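Side-chain contacts in p-47 protein (Clostridium botulinum E1 str. 'BoNT E Beluga', PDB 5WIX), which is of unknown function but has the tubular lipid-binding (TULIP) fold of bactericidal/permeability-increasing protein, and so may bind lipids: residues E245-P250 against L395-T400; W23-G28 against I182-P187. One frame throughout, in Å; residues are numbered along the deposited sequence.

Both contacts lie in the middle of the elongated chain: the centre of contact 2 is about 6 Å from the centre of the chain, that of contact 1 about 14 Å, and the two contact centres are about 14 Å apart. Helix 240-252 connects them. Its residues L247 and L248 pack against 395-400 in contact 1, while N246, on the same helix, touches W184 of contact 2, and L242 meets both I25 and W184. Along the sequence the contacts follow in series, 23-28 with 182-187 closing before 245-250 pairs with 395-400. With the function unknown, neither contact can be tied to a site; both are packing within the TULIP fold.

Contact 1. Residues E245-P250 against L395-T400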
loop_
_atom_site.group_PDB
_atom_site.type_symbol
_atom_site.label_atom_id
_atom_site.label_comp_id
_atom_site.label_asym_id
_atom_site.label_seq_id
_atom_site.Cartn_x
_atom_site.Cartn_y
_atom_site.Cartn_z
ATOM N N GLU A 245 4.667 -12.200 -5.133
ATOM C CA GLU A 245 3.857 -12.714 -6.230
ATOM C C GLU A 245 3.765 -11.774 -7.428
ATOM O O GLU A 245 3.907 -12.206 -8.571
ATOM C CB GLU A 245 2.448 -13.027 -5.734
ATOM C CG GLU A 245 1.641 -13.930 -6.641
ATOM C CD GLU A 245 0.264 -14.220 -6.087
ATOM O OE1 GLU A 245 -0.116 -13.588 -5.075
ATOM O OE2 GLU A 245 -0.440 -15.076 -6.660
ATOM N N ASN A 246 3.533 -10.490 -7.184
ATOM C CA ASN A 246 3.172 -9.628 -8.303
ATOM C C ASN A 246 4.252 -8.639 -8.695
ATOM O O ASN A 246 4.133 -7.960 -9.722
ATOM C CB ASN A 246 1.867 -8.909 -7.984
ATOM C CG ASN A 246 0.755 -9.884 -7.650
ATOM O OD1 ASN A 246 0.574 -10.261 -6.487
ATOM N ND2 ASN A 246 0.024 -10.330 -8.678
ATOM N N LEU A 247 5.327 -8.584 -7.911
ATOM C CA LEU A 247 6.400 -7.648 -8.234
ATOM C C LEU A 247 7.710 -8.348 -8.562
ATOM O O LEU A 247 8.313 -8.088 -9.612
ATOM C CB LEU A 247 6.597 -6.649 -7.092
ATOM C CG LEU A 247 5.552 -5.539 -7.182
ATOM C CD1 LEU A 247 5.713 -4.496 -6.075
ATOM C CD2 LEU A 247 5.677 -4.909 -8.563
ATOM N N LEU A 248 8.157 -9.230 -7.677
ATOM C CA LEU A 248 9.408 -9.932 -7.922
ATOM C C LEU A 248 9.256 -11.053 -8.968
ATOM O O LEU A 248 9.847 -10.984 -10.060
ATOM C CB LEU A 248 9.958 -10.509 -6.621
ATOM C CG LEU A 248 11.345 -11.124 -6.772
ATOM C CD1 LEU A 248 12.374 -10.041 -7.093
ATOM C CD2 LEU A 248 11.738 -11.885 -5.529
ATOM N N LEU A 249 8.469 -12.071 -8.626
ATOM C CA LEU A 249 8.264 -13.242 -9.488
ATOM C C LEU A 249 8.095 -12.932 -10.987
ATOM O O LEU A 249 8.814 -13.504 -11.806
ATOM C CB LEU A 249 7.064 -14.042 -8.995
ATOM C CG LEU A 249 6.857 -15.407 -9.623
ATOM C CD1 LEU A 249 7.928 -16.338 -9.097
ATOM C CD2 LEU A 249 5.475 -15.933 -9.285
ATOM N N PRO A 250 7.169 -12.018 -11.355
ATOM C CA PRO A 250 6.970 -11.736 -12.788
ATOM C C PRO A 250 8.253 -11.425 -13.514
ATOM O O PRO A 250 8.438 -11.914 -14.637
ATOM C CB PRO A 250 6.060 -10.514 -12.784
ATOM C CG PRO A 250 5.286 -10.634 -11.504
ATOM C CD PRO A 250 6.241 -11.230 -10.512
ATOM N N LEU A 395 13.204 -4.360 -12.053
ATOM C CA LEU A 395 11.760 -4.481 -12.303
ATOM C C LEU A 395 11.315 -3.437 -13.326
ATOM O O LEU A 395 12.047 -2.487 -13.621
ATOM C CB LEU A 395 10.959 -4.343 -11.017
ATOM C CG LEU A 395 11.295 -5.135 -9.745
ATOM C CD1 LEU A 395 10.228 -4.795 -8.651
ATOM C CD2 LEU A 395 11.391 -6.639 -9.972
ATOM N N ALA A 396 10.134 -3.609 -13.899
ATOM C CA ALA A 396 9.755 -2.724 -15.007
ATOM C C ALA A 396 8.427 -2.019 -14.777
ATOM O O ALA A 396 7.934 -1.284 -15.652
ATOM C CB ALA A 396 9.707 -3.515 -16.309
ATOM N N ASN A 397 7.852 -2.249 -13.600
ATOM C CA ASN A 397 6.629 -1.571 -13.211
ATOM C C ASN A 397 6.736 -0.073 -13.284
ATOM O O ASN A 397 7.836 0.497 -13.229
ATOM C CB ASN A 397 6.243 -1.986 -11.820
ATOM C CG ASN A 397 6.052 -3.478 -11.723
ATOM O OD1 ASN A 397 7.026 -4.233 -11.734
ATOM N ND2 ASN A 397 4.794 -3.919 -11.674
ATOM N N ASN A 398 5.587 0.558 -13.487
ATOM C CA ASN A 398 5.479 1.993 -13.346
ATOM C C ASN A 398 4.898 2.254 -11.963
ATOM O O ASN A 398 3.697 2.099 -11.754
ATOM C CB ASN A 398 4.602 2.586 -14.438
ATOM C CG ASN A 398 4.569 4.097 -14.395
ATOM O OD1 ASN A 398 5.037 4.711 -13.431
ATOM N ND2 ASN A 398 4.029 4.712 -15.447
ATOM N N PHE A 399 5.747 2.622 -11.013
ATOM C CA PHE A 399 5.289 2.744 -9.635
ATOM C C PHE A 399 4.394 3.951 -9.434
ATOM O O PHE A 399 3.482 3.926 -8.606
ATOM C CB PHE A 399 6.474 2.804 -8.688
ATOM C CG PHE A 399 7.269 1.547 -8.681
ATOM C CD1 PHE A 399 6.755 0.405 -8.095
ATOM C CD2 PHE A 399 8.514 1.496 -9.297
ATOM C CE1 PHE A 399 7.475 -0.750 -8.086
ATOM C CE2 PHE A 399 9.243 0.340 -9.286
ATOM C CZ PHE A 399 8.728 -0.786 -8.692
ATOM N N THR A 400 4.639 4.997 -10.206
ATOM C CA THR A 400 3.718 6.121 -10.223
ATOM C C THR A 400 2.319 5.644 -10.616
ATOM O O THR A 400 1.321 6.092 -10.046
ATOM C CB THR A 400 4.170 7.201 -11.196
ATOM O OG1 THR A 400 5.466 7.685 -10.813
ATOM C CG2 THR A 400 3.176 8.334 -11.206
#
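L247 carries most of this contact, with L395 and N397 as its partners. The segments bury 208 Å² between them, and the touching pairs are van der Waals contacts, two of them methyls against an amide and a carbonyl oxygen. The first interaction is a methyl over an amide. CD2 of L247 lies 3.4 Å from ND2 of N397, and the same methyl is 3.5 Å from both CG and OD1 of N397. These near-equal distances to the three amide atoms place it above the flat group, consistent with the oblique crossing of the two side chains. With CD1 of L247 anti to CA (chi2 -179°), the other branch, CD2, is the one turned onto the amide.

The second interaction joins the methyls of L395 to the helix backbone. CD2 of L395 is 3.4 Å from the carbonyl O of L247, and CD1 of L395 is 3.9 Å from that oxygen. The two leucines also make an ordinary apolar contact, with L247 CB and L395 CD1 4.4 Å apart. L248 contributes little, its CA lying 4.4 Å from L395 CD2.

Within the loop, N397 also sits on F399, its CB 4.1 Å above one face of the ring and offset toward the rim.

The contact seats helix 240-252, which kinks at P250, against the connection leading into helix 399-403, where N398 occupies the N-cap position. L395 is tied by backbone hydrogen bonds to V349 of strand 348-363, whose F351 touches both L395 and L248, while F399 reaches I420 of strand 414-422.

Contact 2. Residues W23-G28 against I182-P187; sequences WDIVYG and IVWMNP
M185, which meets I25 and Y27, projects from a turn held by the N186 N to V183 O bond, 3.2 Å, with a weak M185 N to I182 O bond beside it. Facing this turn is the start of strand 25-30, a central strand of the six-stranded antiparallel sheet in this TULIP fold. A classic beta bulge begins the strand: D24 and I25 both face L208 of strand 203-210, and both form backbone hydrogen bonds with it.

Across the contact the packing is apolar and buries 162 Å². I25 extends its longer branch toward the turn, CG1 lying beside the backbone N (chi1 -66°) and CD1 continuing outward. That terminal methyl is in contact with two partners, 3.7 Å from CG of M185 and 4.1 Å from CZ3 of W184. Each of these side chains crosses I25 at about a right angle. W184 and M185 are themselves packed together, the CG of M185 standing 3.4 Å above one face of the indole and offset toward its rim.

M185 then bends at its thioether (chi3 86°), and this turn presents CE to the tyrosine. The methyl arrives at the edge of the Y27 ring, near the ring plane, with CE 4.2 Å from CE1 of Y27.

Around this patch, L242 of helix 240-252 touches both I25 and W184, and Y27 also packs on V407 and W409 of strand 407-409. The loop leading into strand 187-195 thus packs against both strand 25-30 and helix 240-252. At the far end of the tyrosine, its OH lies 3.8 Å from M185 CE.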
loop_
_atom_site.group_PDB
_atom_site.type_symbol
_atom_site.label_atom_id
_atom_site.label_comp_id
_atom_site.label_asym_id
_atom_site.label_seq_id
_atom_site.Cartn_x
_atom_site.Cartn_y
_atom_site.Cartn_z
ATOM N N TRP A 23 -2.696 -6.814 7.362
ATOM C CA TRP A 23 -3.488 -6.317 6.239
ATOM C C TRP A 23 -2.751 -6.477 4.910
ATOM O O TRP A 23 -1.534 -6.694 4.903
ATOM C CB TRP A 23 -3.843 -4.852 6.478
ATOM C CG TRP A 23 -4.955 -4.694 7.444
ATOM C CD1 TRP A 23 -4.861 -4.623 8.796
ATOM C CD2 TRP A 23 -6.346 -4.592 7.130
ATOM N NE1 TRP A 23 -6.108 -4.478 9.349
ATOM C CE2 TRP A 23 -7.038 -4.453 8.346
ATOM C CE3 TRP A 23 -7.071 -4.594 5.935
ATOM C CZ2 TRP A 23 -8.422 -4.322 8.404
ATOM C CZ3 TRP A 23 -8.443 -4.465 5.995
ATOM C CH2 TRP A 23 -9.106 -4.330 7.223
ATOM N N ASP A 24 -3.464 -6.353 3.790
ATOM C CA ASP A 24 -2.853 -6.665 2.474
ATOM C C ASP A 24 -2.207 -5.480 1.758
ATOM O O ASP A 24 -1.057 -5.550 1.308
ATOM C CB ASP A 24 -3.888 -7.281 1.527
ATOM C CG ASP A 24 -4.002 -8.776 1.683
ATOM O OD1 ASP A 24 -2.977 -9.423 2.017
ATOM O OD2 ASP A 24 -5.123 -9.291 1.474
ATOM N N ILE A 25 -2.977 -4.415 1.599
ATOM C CA ILE A 25 -2.458 -3.167 1.072
ATOM C C ILE A 25 -3.013 -2.058 1.944
ATOM O O ILE A 25 -4.214 -2.031 2.225
ATOM C CB ILE A 25 -2.863 -2.944 -0.400
ATOM C CG1 ILE A 25 -2.217 -3.983 -1.301
ATOM C CG2 ILE A 25 -2.456 -1.561 -0.856
ATOM C CD1 ILE A 25 -2.429 -3.718 -2.772
ATOM N N VAL A 26 -2.142 -1.166 2.398
ATOM C CA VAL A 26 -2.561 -0.055 3.244
ATOM C C VAL A 26 -2.224 1.247 2.531
ATOM O O VAL A 26 -1.097 1.400 2.046
ATOM C CB VAL A 26 -1.873 -0.118 4.621
ATOM C CG1 VAL A 26 -2.335 1.019 5.522
ATOM C CG2 VAL A 26 -2.126 -1.468 5.272
ATOM N N TYR A 27 -3.196 2.159 2.432
ATOM C CA TYR A 27 -2.951 3.506 1.881
ATOM C C TYR A 27 -3.005 4.570 2.969
ATOM O O TYR A 27 -3.723 4.400 3.953
ATOM C CB TYR A 27 -3.967 3.849 0.796
ATOM C CG TYR A 27 -4.170 2.738 -0.197
ATOM C CD1 TYR A 27 -3.417 2.668 -1.360
ATOM C CD2 TYR A 27 -5.104 1.761 0.040
ATOM C CE1 TYR A 27 -3.593 1.650 -2.275
ATOM C CE2 TYR A 27 -5.301 0.740 -0.841
ATOM C CZ TYR A 27 -4.546 0.678 -2.014
ATOM O OH TYR A 27 -4.749 -0.363 -2.908
ATOM N N GLY A 28 -2.276 5.671 2.778
ATOM C CA GLY A 28 -2.240 6.733 3.774
ATOM C C GLY A 28 -1.977 8.138 3.250
ATOM O O GLY A 28 -1.264 8.329 2.256
ATOM N N ILE A 182 -4.843 -2.733 -12.953
ATOM C CA ILE A 182 -3.957 -3.621 -12.201
ATOM C C ILE A 182 -4.767 -4.479 -11.243
ATOM O O ILE A 182 -5.195 -4.017 -10.189
ATOM C CB ILE A 182 -2.888 -2.857 -11.408
ATOM C CG1 ILE A 182 -2.172 -1.851 -12.305
ATOM C CG2 ILE A 182 -1.896 -3.826 -10.783
ATOM C CD1 ILE A 182 -1.286 -0.881 -11.548
ATOM N N VAL A 183 -4.942 -5.742 -11.612
ATOM C CA VAL A 183 -5.949 -6.605 -11.014
ATOM C C VAL A 183 -5.577 -7.138 -9.634
ATOM O O VAL A 183 -6.447 -7.323 -8.780
ATOM C CB VAL A 183 -6.251 -7.787 -11.958
ATOM C CG1 VAL A 183 -7.377 -8.646 -11.412
ATOM C CG2 VAL A 183 -6.601 -7.263 -13.347
ATOM N N TRP A 184 -4.294 -7.371 -9.401
ATOM C CA TRP A 184 -3.899 -7.953 -8.138
ATOM C C TRP A 184 -4.011 -6.950 -7.001
ATOM O O TRP A 184 -3.974 -7.328 -5.831
ATOM C CB TRP A 184 -2.485 -8.481 -8.212
ATOM C CG TRP A 184 -1.451 -7.447 -8.463
ATOM C CD1 TRP A 184 -0.932 -7.088 -9.665
ATOM C CD2 TRP A 184 -0.764 -6.663 -7.480
ATOM N NE1 TRP A 184 0.023 -6.115 -9.501
ATOM C CE2 TRP A 184 0.149 -5.838 -8.169
ATOM C CE3 TRP A 184 -0.842 -6.566 -6.087
ATOM C CZ2 TRP A 184 0.979 -4.928 -7.511
ATOM C CZ3 TRP A 184 -0.015 -5.662 -5.436
ATOM C CH2 TRP A 184 0.881 -4.855 -6.148
ATOM N N MET A 185 -4.131 -5.674 -7.354
ATOM C CA MET A 185 -4.263 -4.617 -6.361
ATOM C C MET A 185 -5.713 -4.347 -6.005
ATOM O O MET A 185 -5.990 -3.657 -5.024
ATOM C CB MET A 185 -3.634 -3.314 -6.853
ATOM C CG MET A 185 -2.204 -3.097 -6.432
ATOM S SD MET A 185 -1.627 -1.485 -6.996
ATOM C CE MET A 185 -2.175 -0.440 -5.649
ATOM N N ASN A 186 -6.633 -4.867 -6.811
ATOM C CA ASN A 186 -8.049 -4.599 -6.596
ATOM C C ASN A 186 -8.521 -5.123 -5.247
ATOM O O ASN A 186 -8.307 -6.286 -4.915
ATOM C CB ASN A 186 -8.889 -5.200 -7.721
ATOM C CG ASN A 186 -8.684 -4.484 -9.042
ATOM O OD1 ASN A 186 -8.405 -3.279 -9.072
ATOM N ND2 ASN A 186 -8.813 -5.223 -10.147
ATOM N N PRO A 187 -9.136 -4.239 -4.447
ATOM C CA PRO A 187 -9.644 -4.534 -3.101
ATOM C C PRO A 187 -11.037 -5.132 -3.084
ATOM O O PRO A 187 -11.889 -4.684 -3.847
ATOM C CB PRO A 187 -9.672 -3.161 -2.440
ATOM C CG PRO A 187 -9.857 -2.208 -3.562
ATOM C CD PRO A 187 -9.165 -2.793 -4.744
#